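Local coordinates for PRP8 protein (Cryptococcus neoformans var. grubii, PDB 6OWU) that is a spliceosomal intein that probably excises itself from the host Prp8 precursor by protein splicing, and is captured here with a bound zinc ion, at residues 6-11 / 20-25; 58-63 / 167-172; 71-76 / 115-120. All coordinates share one frame; numbering follows the deposited sequence.

Interaction 1. Residues 6-11 / 20-25; sequences LQNGTR and VLVEDV
Glu-23 folds over the tip of a turn and takes the amide hydrogen of Gly-9, with Gly-9 N only 2.7 Å from Glu-23 OE1. The case shows how a carboxylate can secure a type II beta turn, here Gln-7 to Thr-10, at the position where backbone angles call for glycine. Glu-23 manages this by a cramped first torsion, with CG lodged between backbone N and carbonyl carbon (chi1 68°), followed by a bend at chi2. Its carboxylate meets Gly-9 N on the syn side and lies stacked against the Asn-8 amide, the two planes 17° apart; Ser-155 OG engages Asn-8 OD1. Inside the turn, Gln-7 O accepts from both Thr-10 N and Thr-10 OG1, the hydroxyl arriving at 2.7 Å from Gln-7 O in the carbonyl plane on a lone pair.

Val-22 fills the angle between the segments with both branches: CG1 presses on Gln-7 O at 3.4 Å, while CG2 faces Leu-6 CD1 at 4.1 Å. Val-22 N also donates to Thr-10 O (2.9 Å). Arg-11 CG rests against Leu-21 CD2, and the Arg-11 guanidinium forms a salt bridge with Glu-19.

The contact extends the small hairpin of strands 11-13 and 19-21. Strand 151-159 lines it, through Lys-153 and Phe-157, and the side chain of Leu-6, about 5 Å from the zinc ion, packs on Cys-65 of strand 63-65.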
loop_
_atom_site.group_PDB
_atom_site.type_symbol
_atom_site.label_atom_id
_atom_site.label_comp_id
_atom_site.label_asym_id
_atom_site.label_seq_id
_atom_site.Cartn_x
_atom_site.Cartn_y
_atom_site.Cartn_z
ATOM N N LEU A 6 4.885 3.424 -5.136
ATOM C CA LEU A 6 4.352 4.404 -4.197
ATOM C C LEU A 6 4.942 5.779 -4.455
ATOM O O LEU A 6 6.090 5.909 -4.894
ATOM C CB LEU A 6 4.653 4.005 -2.746
ATOM C CG LEU A 6 4.228 2.613 -2.294
ATOM C CD1 LEU A 6 4.833 2.343 -0.926
ATOM C CD2 LEU A 6 2.702 2.504 -2.243
ATOM N N GLN A 7 4.159 6.809 -4.147
ATOM C CA GLN A 7 4.670 8.167 -4.247
ATOM C C GLN A 7 5.872 8.344 -3.338
ATOM O O GLN A 7 5.899 7.839 -2.213
ATOM C CB GLN A 7 3.593 9.178 -3.869
ATOM C CG GLN A 7 3.955 10.616 -4.230
ATOM C CD GLN A 7 2.862 11.578 -3.827
ATOM O OE1 GLN A 7 2.451 11.605 -2.669
ATOM N NE2 GLN A 7 2.364 12.354 -4.788
ATOM N N ASN A 8 6.880 9.051 -3.842
ATOM C CA ASN A 8 8.016 9.419 -3.012
ATOM C C ASN A 8 7.543 10.191 -1.788
ATOM O O ASN A 8 6.647 11.037 -1.873
ATOM C CB ASN A 8 9.007 10.251 -3.813
ATOM C CG ASN A 8 9.892 9.396 -4.700
ATOM O OD1 ASN A 8 9.650 8.204 -4.864
ATOM N ND2 ASN A 8 10.920 10.003 -5.271
ATOM N N GLY A 9 8.158 9.900 -0.647
ATOM C CA GLY A 9 7.737 10.459 0.618
ATOM C C GLY A 9 6.879 9.535 1.457
ATOM O O GLY A 9 6.595 9.866 2.615
ATOM N N THR A 10 6.460 8.392 0.918
ATOM C CA THR A 10 5.734 7.417 1.721
ATOM C C THR A 10 6.644 6.851 2.803
ATOM O O THR A 10 7.770 6.421 2.524
ATOM C CB THR A 10 5.195 6.280 0.848
ATOM O OG1 THR A 10 4.407 6.818 -0.223
ATOM C CG2 THR A 10 4.347 5.330 1.692
ATOM N N ARG A 11 6.154 6.847 4.040
ATOM C CA ARG A 11 6.956 6.443 5.188
ATOM C C ARG A 11 6.726 4.964 5.477
ATOM O O ARG A 11 5.593 4.557 5.750
ATOM C CB ARG A 11 6.602 7.295 6.406
ATOM C CG ARG A 11 6.855 8.784 6.199
ATOM C CD ARG A 11 6.009 9.648 7.131
ATOM N NE ARG A 11 6.302 9.402 8.543
ATOM C CZ ARG A 11 5.636 9.972 9.546
ATOM N NH1 ARG A 11 4.643 10.816 9.291
ATOM N NH2 ARG A 11 5.955 9.692 10.802
ATOM N N VAL A 20 11.777 4.696 7.165
ATOM C CA VAL A 20 12.553 4.933 5.950
ATOM C C VAL A 20 11.601 5.432 4.870
ATOM O O VAL A 20 10.496 4.905 4.707
ATOM C CB VAL A 20 13.313 3.666 5.479
ATOM C CG1 VAL A 20 12.360 2.532 5.116
ATOM C CG2 VAL A 20 14.191 3.989 4.280
ATOM N N LEU A 21 12.009 6.469 4.148
ATOM C CA LEU A 21 11.206 6.906 3.016
ATOM C C LEU A 21 11.337 5.898 1.883
ATOM O O LEU A 21 12.392 5.286 1.693
ATOM C CB LEU A 21 11.634 8.296 2.547
ATOM C CG LEU A 21 11.516 9.436 3.570
ATOM C CD1 LEU A 21 11.913 10.761 2.933
ATOM C CD2 LEU A 21 10.112 9.510 4.179
ATOM N N VAL A 22 10.242 5.712 1.136
ATOM C CA VAL A 22 10.219 4.666 0.116
ATOM C C VAL A 22 11.332 4.881 -0.901
ATOM O O VAL A 22 11.901 3.913 -1.419
ATOM C CB VAL A 22 8.832 4.579 -0.557
ATOM C CG1 VAL A 22 8.488 5.869 -1.293
ATOM C CG2 VAL A 22 8.774 3.382 -1.496
ATOM N N GLU A 23 11.671 6.141 -1.198
ATOM C CA GLU A 23 12.727 6.419 -2.159
ATOM C C GLU A 23 14.123 6.201 -1.583
ATOM O O GLU A 23 15.092 6.181 -2.347
ATOM C CB GLU A 23 12.597 7.854 -2.685
ATOM C CG GLU A 23 12.875 8.944 -1.654
ATOM C CD GLU A 23 11.601 9.470 -0.997
ATOM O OE1 GLU A 23 10.605 8.715 -0.917
ATOM O OE2 GLU A 23 11.592 10.647 -0.573
ATOM N N ASP A 24 14.245 6.012 -0.273
ATOM C CA ASP A 24 15.525 5.726 0.358
ATOM C C ASP A 24 15.779 4.238 0.521
ATOM O O ASP A 24 16.848 3.858 1.005
ATOM C CB ASP A 24 15.616 6.413 1.721
ATOM C CG ASP A 24 15.623 7.912 1.606
ATOM O OD1 ASP A 24 15.906 8.406 0.500
ATOM O OD2 ASP A 24 15.361 8.597 2.618
ATOM N N VAL A 25 14.820 3.393 0.135
ATOM C CA VAL A 25 15.006 1.950 0.208
ATOM C C VAL A 25 16.011 1.524 -0.852
ATOM O O VAL A 25 15.861 1.836 -2.038
ATOM C CB VAL A 25 13.663 1.224 0.036
ATOM C CG1 VAL A 25 13.860 -0.282 0.043
ATOM C CG2 VAL A 25 12.705 1.622 1.160
#

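Interaction 2. Residues 58-63 / 167-172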
loop_
_atom_site.group_PDB
_atom_site.type_symbol
_atom_site.label_atom_id
_atom_site.label_comp_id
_atom_site.label_asym_id
_atom_site.label_seq_id
_atom_site.Cartn_x
_atom_site.Cartn_y
_atom_site.Cartn_z
ATOM N N GLU A 58 -11.307 7.024 7.912
ATOM C CA GLU A 58 -10.512 7.147 9.128
ATOM C C GLU A 58 -9.379 8.153 8.939
ATOM O O GLU A 58 -8.881 8.361 7.828
ATOM C CB GLU A 58 -9.938 5.786 9.536
ATOM C CG GLU A 58 -10.982 4.782 10.007
ATOM C CD GLU A 58 -11.664 4.040 8.865
ATOM O OE1 GLU A 58 -12.528 3.185 9.152
ATOM O OE2 GLU A 58 -11.347 4.306 7.682
ATOM N N GLY A 59 -8.995 8.806 10.039
ATOM C CA GLY A 59 -7.970 9.837 9.994
ATOM C C GLY A 59 -6.534 9.345 9.902
ATOM O O GLY A 59 -5.717 9.612 10.794
ATOM N N LEU A 60 -6.212 8.631 8.829
ATOM C CA LEU A 60 -4.858 8.184 8.540
ATOM C C LEU A 60 -4.390 8.803 7.227
ATOM O O LEU A 60 -5.197 9.272 6.420
ATOM C CB LEU A 60 -4.779 6.654 8.462
ATOM C CG LEU A 60 -5.093 5.907 9.765
ATOM C CD1 LEU A 60 -4.832 4.414 9.606
ATOM C CD2 LEU A 60 -4.303 6.469 10.942
ATOM N N GLU A 61 -3.074 8.792 7.015
ATOM C CA GLU A 61 -2.499 9.437 5.839
ATOM C C GLU A 61 -3.038 8.827 4.550
ATOM O O GLU A 61 -3.203 7.609 4.446
ATOM C CB GLU A 61 -0.971 9.318 5.862
ATOM C CG GLU A 61 -0.272 10.508 6.503
ATOM C CD GLU A 61 1.247 10.408 6.473
ATOM O OE1 GLU A 61 1.791 9.621 5.678
ATOM O OE2 GLU A 61 1.901 11.145 7.237
ATOM N N ASP A 62 -3.288 9.681 3.554
ATOM C CA ASP A 62 -3.669 9.197 2.232
ATOM C C ASP A 62 -2.593 8.264 1.679
ATOM O O ASP A 62 -1.401 8.424 1.952
ATOM C CB ASP A 62 -3.848 10.353 1.243
ATOM C CG ASP A 62 -4.871 11.378 1.696
ATOM O OD1 ASP A 62 -5.599 11.117 2.678
ATOM O OD2 ASP A 62 -4.941 12.448 1.054
ATOM N N LEU A 63 -3.015 7.301 0.870
ATOM C CA LEU A 63 -2.079 6.434 0.158
ATOM C C LEU A 63 -2.041 6.852 -1.306
ATOM O O LEU A 63 -3.082 6.935 -1.956
ATOM C CB LEU A 63 -2.476 4.963 0.275
ATOM C CG LEU A 63 -1.563 4.001 -0.492
ATOM C CD1 LEU A 63 -0.167 4.039 0.100
ATOM C CD2 LEU A 63 -2.126 2.570 -0.499
ATOM N N ARG A 167 3.545 0.129 6.247
ATOM C CA ARG A 167 3.690 1.570 6.344
ATOM C C ARG A 167 3.986 1.950 7.794
ATOM O O ARG A 167 3.808 1.151 8.719
ATOM C CB ARG A 167 2.416 2.265 5.848
ATOM C CG ARG A 167 2.608 3.702 5.375
ATOM C CD ARG A 167 1.386 4.216 4.617
ATOM N NE ARG A 167 0.272 4.529 5.510
ATOM C CZ ARG A 167 -0.819 5.184 5.130
ATOM N NH1 ARG A 167 -0.946 5.595 3.870
ATOM N NH2 ARG A 167 -1.785 5.430 6.009
ATOM N N TYR A 168 4.447 3.190 7.988
ATOM C CA TYR A 168 4.849 3.645 9.316
ATOM C C TYR A 168 3.713 3.542 10.323
ATOM O O TYR A 168 3.970 3.434 11.529
ATOM C CB TYR A 168 5.365 5.085 9.255
ATOM C CG TYR A 168 4.262 6.110 9.232
ATOM C CD1 TYR A 168 3.595 6.414 8.053
ATOM C CD2 TYR A 168 3.884 6.778 10.393
ATOM C CE1 TYR A 168 2.571 7.353 8.033
ATOM C CE2 TYR A 168 2.868 7.709 10.381
ATOM C CZ TYR A 168 2.217 7.995 9.201
ATOM O OH TYR A 168 1.208 8.934 9.202
ATOM N N ASP A 169 2.460 3.612 9.864
ATOM C CA ASP A 169 1.291 3.508 10.732
ATOM C C ASP A 169 0.677 2.112 10.716
ATOM O O ASP A 169 -0.485 1.950 11.108
ATOM C CB ASP A 169 0.235 4.550 10.347
ATOM C CG ASP A 169 -0.293 4.356 8.929
ATOM O OD1 ASP A 169 0.214 3.464 8.222
ATOM O OD2 ASP A 169 -1.217 5.096 8.521
ATOM N N TYR A 170 1.428 1.116 10.243
ATOM C CA TYR A 170 1.084 -0.304 10.209
ATOM C C TYR A 170 0.049 -0.651 9.145
ATOM O O TYR A 170 -0.457 -1.775 9.141
ATOM C CB TYR A 170 0.604 -0.822 11.572
ATOM C CG TYR A 170 1.555 -0.527 12.707
ATOM C CD1 TYR A 170 2.914 -0.786 12.590
ATOM C CD2 TYR A 170 1.092 0.016 13.901
ATOM C CE1 TYR A 170 3.789 -0.506 13.630
ATOM C CE2 TYR A 170 1.959 0.293 14.947
ATOM C CZ TYR A 170 3.303 0.029 14.803
ATOM O OH TYR A 170 4.162 0.306 15.841
ATOM N N LEU A 171 -0.273 0.271 8.235
ATOM C CA LEU A 171 -1.053 -0.092 7.061
ATOM C C LEU A 171 -0.283 -1.142 6.272
ATOM O O LEU A 171 0.925 -1.010 6.077
ATOM C CB LEU A 171 -1.328 1.140 6.191
ATOM C CG LEU A 171 -1.981 0.891 4.822
ATOM C CD1 LEU A 171 -3.439 0.468 4.985
ATOM C CD2 LEU A 171 -1.876 2.116 3.914
ATOM N N VAL A 172 -0.971 -2.205 5.863
ATOM C CA VAL A 172 -0.340 -3.320 5.167
ATOM C C VAL A 172 -0.300 -3.002 3.677
ATOM O O VAL A 172 -1.339 -2.753 3.056
ATOM C CB VAL A 172 -1.078 -4.640 5.432
ATOM C CG1 VAL A 172 -0.500 -5.767 4.566
ATOM C CG2 VAL A 172 -0.976 -5.010 6.905
HETATM O O HOH W 1 -1.390 7.462 9.218
HETATM O O HOH W 2 1.273 7.047 2.507
#
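The type I beta turn from Arg-167 to Tyr-170 faces the loop that leads into strand 63-65, and Arg-167 spans the gap to the backbone of Glu-61. Both of its terminal nitrogens converge on one oxygen: NH1 lies 3.1 Å and NH2 3.0 Å from Glu-61 O. NH1 comes from well above the carbonyl plane (54° out of it), NH2 from nearer to it. A bend at chi3 (75°) turns the side edge of the guanidinium toward Asp-169, where NE binds OD1 (2.9 Å) and NH2 forms a salt bridge with OD2 (2.6 Å).

In this Hint-type beta fold the chain end beyond strand 164-166 is thus tied to a loop more than a hundred residues earlier. Asp-169 also makes an Asx turn: Leu-171 N reaches OD1 from the face of the carboxylate opposite Arg-167 NE. The guanidinium itself has Leu-171 CD2 3.4 Å above its plane, and Glu-61 CB also lies over a face.

Between the two loops, a water accepts from Glu-61 N (3.1 Å), donates to Asp-169 OD2 and is hydrogen-bonded to Tyr-168 OH. The Tyr-168 ring forms a cation-pi contact with Arg-11, and Leu-60 CD1 lies 3.8 Å from Asp-169 OD2.

Interaction 3. Residues 71-76 / 115-120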
loop_
_atom_site.group_PDB
_atom_site.type_symbol
_atom_site.label_atom_id
_atom_site.label_comp_id
_atom_site.label_asym_id
_atom_site.label_seq_id
_atom_site.Cartn_x
_atom_site.Cartn_y
_atom_site.Cartn_z
ATOM N N LEU A 71 -3.178 -3.339 -4.327
ATOM C CA LEU A 71 -3.697 -3.142 -2.983
ATOM C C LEU A 71 -4.024 -4.496 -2.366
ATOM O O LEU A 71 -4.668 -5.339 -3.011
ATOM C CB LEU A 71 -4.947 -2.267 -3.012
ATOM C CG LEU A 71 -4.870 -0.942 -3.765
ATOM C CD1 LEU A 71 -6.248 -0.331 -3.899
ATOM C CD2 LEU A 71 -3.928 0.014 -3.060
ATOM N N SER A 72 -3.584 -4.703 -1.121
ATOM C CA SER A 72 -3.968 -5.879 -0.355
ATOM C C SER A 72 -5.121 -5.479 0.552
ATOM O O SER A 72 -5.011 -4.514 1.318
ATOM C CB SER A 72 -2.790 -6.418 0.453
ATOM O OG SER A 72 -1.867 -7.074 -0.395
ATOM N N MET A 73 -6.238 -6.193 0.435
ATOM C CA MET A 73 -7.497 -5.756 1.012
ATOM C C MET A 73 -8.198 -6.954 1.623
ATOM O O MET A 73 -7.839 -8.108 1.373
ATOM C CB MET A 73 -8.403 -5.087 -0.038
ATOM C CG MET A 73 -7.704 -4.053 -0.930
ATOM S SD MET A 73 -8.772 -3.202 -2.122
ATOM C CE MET A 73 -9.300 -1.817 -1.133
ATOM N N TYR A 74 -9.204 -6.653 2.439
ATOM C CA TYR A 74 -10.203 -7.611 2.884
ATOM C C TYR A 74 -11.524 -7.266 2.208
ATOM O O TYR A 74 -11.951 -6.106 2.227
ATOM C CB TYR A 74 -10.372 -7.575 4.404
ATOM C CG TYR A 74 -9.377 -8.418 5.157
ATOM C CD1 TYR A 74 -9.553 -9.792 5.274
ATOM C CD2 TYR A 74 -8.260 -7.845 5.750
ATOM C CE1 TYR A 74 -8.648 -10.572 5.966
ATOM C CE2 TYR A 74 -7.347 -8.617 6.440
ATOM C CZ TYR A 74 -7.547 -9.979 6.543
ATOM O OH TYR A 74 -6.646 -10.752 7.229
ATOM N N LYS A 75 -12.173 -8.269 1.632
ATOM C CA LYS A 75 -13.452 -8.091 0.964
ATOM C C LYS A 75 -14.534 -8.791 1.768
ATOM O O LYS A 75 -14.346 -9.927 2.216
ATOM C CB LYS A 75 -13.409 -8.642 -0.462
ATOM C CG LYS A 75 -14.661 -8.387 -1.282
ATOM C CD LYS A 75 -14.646 -9.216 -2.559
ATOM C CE LYS A 75 -15.968 -9.131 -3.294
ATOM N NZ LYS A 75 -15.837 -9.586 -4.712
ATOM N N GLU A 76 -15.659 -8.103 1.946
ATOM C CA GLU A 76 -16.748 -8.619 2.767
ATOM C C GLU A 76 -17.318 -9.909 2.188
ATOM O O GLU A 76 -17.481 -10.045 0.973
ATOM C CB GLU A 76 -17.851 -7.570 2.887
ATOM C CG GLU A 76 -18.115 -7.100 4.304
ATOM C CD GLU A 76 -19.090 -5.939 4.358
ATOM O OE1 GLU A 76 -20.313 -6.196 4.396
ATOM O OE2 GLU A 76 -18.637 -4.773 4.368
ATOM N N GLN A 115 -17.594 -1.072 -1.907
ATOM C CA GLN A 115 -17.858 -1.106 -0.444
ATOM C C GLN A 115 -16.952 -2.086 0.223
ATOM O O GLN A 115 -16.384 -1.834 1.303
ATOM C CB GLN A 115 -19.070 -1.894 0.112
ATOM C CG GLN A 115 -20.299 -2.403 -0.627
ATOM C CD GLN A 115 -21.344 -1.397 -0.979
ATOM O OE1 GLN A 115 -21.529 -0.400 -0.275
ATOM N NE2 GLN A 115 -22.125 -1.703 -2.053
ATOM N N LYS A 116 -16.982 -3.277 -0.366
ATOM C CA LYS A 116 -16.712 -4.520 0.308
ATOM C C LYS A 116 -15.241 -4.673 0.572
ATOM O O LYS A 116 -14.858 -5.471 1.436
ATOM C CB LYS A 116 -17.218 -5.698 -0.543
ATOM C CG LYS A 116 -18.685 -5.627 -0.983
ATOM C CD LYS A 116 -19.044 -6.720 -1.987
ATOM C CE LYS A 116 -20.471 -6.590 -2.520
ATOM N NZ LYS A 116 -20.808 -7.582 -3.601
ATOM N N TYR A 117 -14.426 -3.879 -0.107
ATOM C CA TYR A 117 -12.987 -3.974 0.001
ATOM C C TYR A 117 -12.535 -2.912 0.984
ATOM O O TYR A 117 -12.938 -1.747 0.884
ATOM C CB TYR A 117 -12.320 -3.761 -1.354
ATOM C CG TYR A 117 -12.754 -4.728 -2.432
ATOM C CD1 TYR A 117 -14.012 -4.640 -3.021
ATOM C CD2 TYR A 117 -11.888 -5.714 -2.888
ATOM C CE1 TYR A 117 -14.397 -5.524 -4.021
ATOM C CE2 TYR A 117 -12.264 -6.598 -3.884
ATOM C CZ TYR A 117 -13.515 -6.492 -4.446
ATOM O OH TYR A 117 -13.898 -7.358 -5.435
ATOM N N LYS A 118 -11.702 -3.317 1.919
ATOM C CA LYS A 118 -11.200 -2.445 2.963
ATOM C C LYS A 118 -9.699 -2.616 2.994
ATOM O O LYS A 118 -9.201 -3.730 2.824
ATOM C CB LYS A 118 -11.806 -2.796 4.318
ATOM C CG LYS A 118 -13.313 -2.639 4.364
ATOM C CD LYS A 118 -13.951 -3.782 5.112
ATOM C CE LYS A 118 -15.457 -3.624 5.170
ATOM N NZ LYS A 118 -15.953 -2.830 4.027
ATOM N N LEU A 119 -8.985 -1.515 3.183
ATOM C CA LEU A 119 -7.577 -1.653 3.502
ATOM C C LEU A 119 -7.441 -2.149 4.941
ATOM O O LEU A 119 -8.415 -2.211 5.689
ATOM C CB LEU A 119 -6.850 -0.327 3.286
ATOM C CG LEU A 119 -6.929 0.245 1.864
ATOM C CD1 LEU A 119 -6.442 1.685 1.823
ATOM C CD2 LEU A 119 -6.146 -0.608 0.877
ATOM N N PHE A 120 -6.234 -2.545 5.339
ATOM C CA PHE A 120 -6.119 -3.023 6.709
ATOM C C PHE A 120 -4.740 -2.737 7.285
ATOM O O PHE A 120 -3.753 -2.574 6.556
ATOM C CB PHE A 120 -6.459 -4.518 6.827
ATOM C CG PHE A 120 -5.522 -5.429 6.090
ATOM C CD1 PHE A 120 -5.644 -5.611 4.725
ATOM C CD2 PHE A 120 -4.539 -6.128 6.773
ATOM C CE1 PHE A 120 -4.790 -6.462 4.049
ATOM C CE2 PHE A 120 -3.690 -6.984 6.102
ATOM C CZ PHE A 120 -3.816 -7.150 4.738
HETATM O O HOH W 3 -4.227 -2.655 3.301
HETATM O O HOH W 4 -19.192 -2.209 3.318
#
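Strands 71-76 and 117-120 run antiparallel in the large curled sheet of the intein, with Tyr-74 and Lys-118 as a hydrogen-bonded pair. The strand directions differ by 133°, so the pairing is strongly twisted. Among backbone bonds, Tyr-74 N binds Lys-118 O at 2.9 Å and Lys-118 N returns to Tyr-74 O at 2.8 Å; Glu-76 N adds a third to Lys-116 O. Between them, Lys-75 and Tyr-117 make a non-hydrogen-bonded pair, where CA-H groups of both residues lean on carbonyl oxygens.

Aromatic contacts occupy both faces. On the Tyr-74 face, that ring turns its edge, CD2 and CE2, to the face of Phe-120, a T-shaped pair with centroids 4.8 Å apart and planes at 69°. On the other, Lys-75 runs alongside Tyr-117: with CG opposite the backbone N (chi1 -175°) and the rest of the chain extended, CG stands 3.8 Å from the Tyr-117 ring centroid, over its face, and NZ goes on to donate to Tyr-117 OH (3.0 Å).

Apolar packing comes from Met-73, whose CE touches Tyr-117 CB at 3.6 Å and whose sulfur lies obliquely to that ring; Phe-106 of helix 103-108 and Ile-142 add to its surroundings.

The one salt bridge across the strands, Lys-118 NZ to Glu-76 OE2, is long and weak at 3.3 Å, and a water donates to the same OE2.

Burial separates the three contacts: in interaction 3 six of 11 touching residues are buried and none exposed, against three of 10 in interaction 1 and four of eight in interaction 2, each with one exposed. Interaction 3 pairs strands of the main sheet through regular backbone bonds, with aromatic and aliphatic side chains packed on both faces. Interaction 1 joins a turn to a 3-10 segment beside strand 151-159, while interaction 2 relies on one guanidinium shared between a backbone carbonyl and a carboxylate, with water between the loops. Interaction 2 touches both others: Tyr-168 N probably bonds to Arg-11 O, and Val-172 N to Phe-120 O. Interaction 3 is nested within the loop that interaction 2 closes.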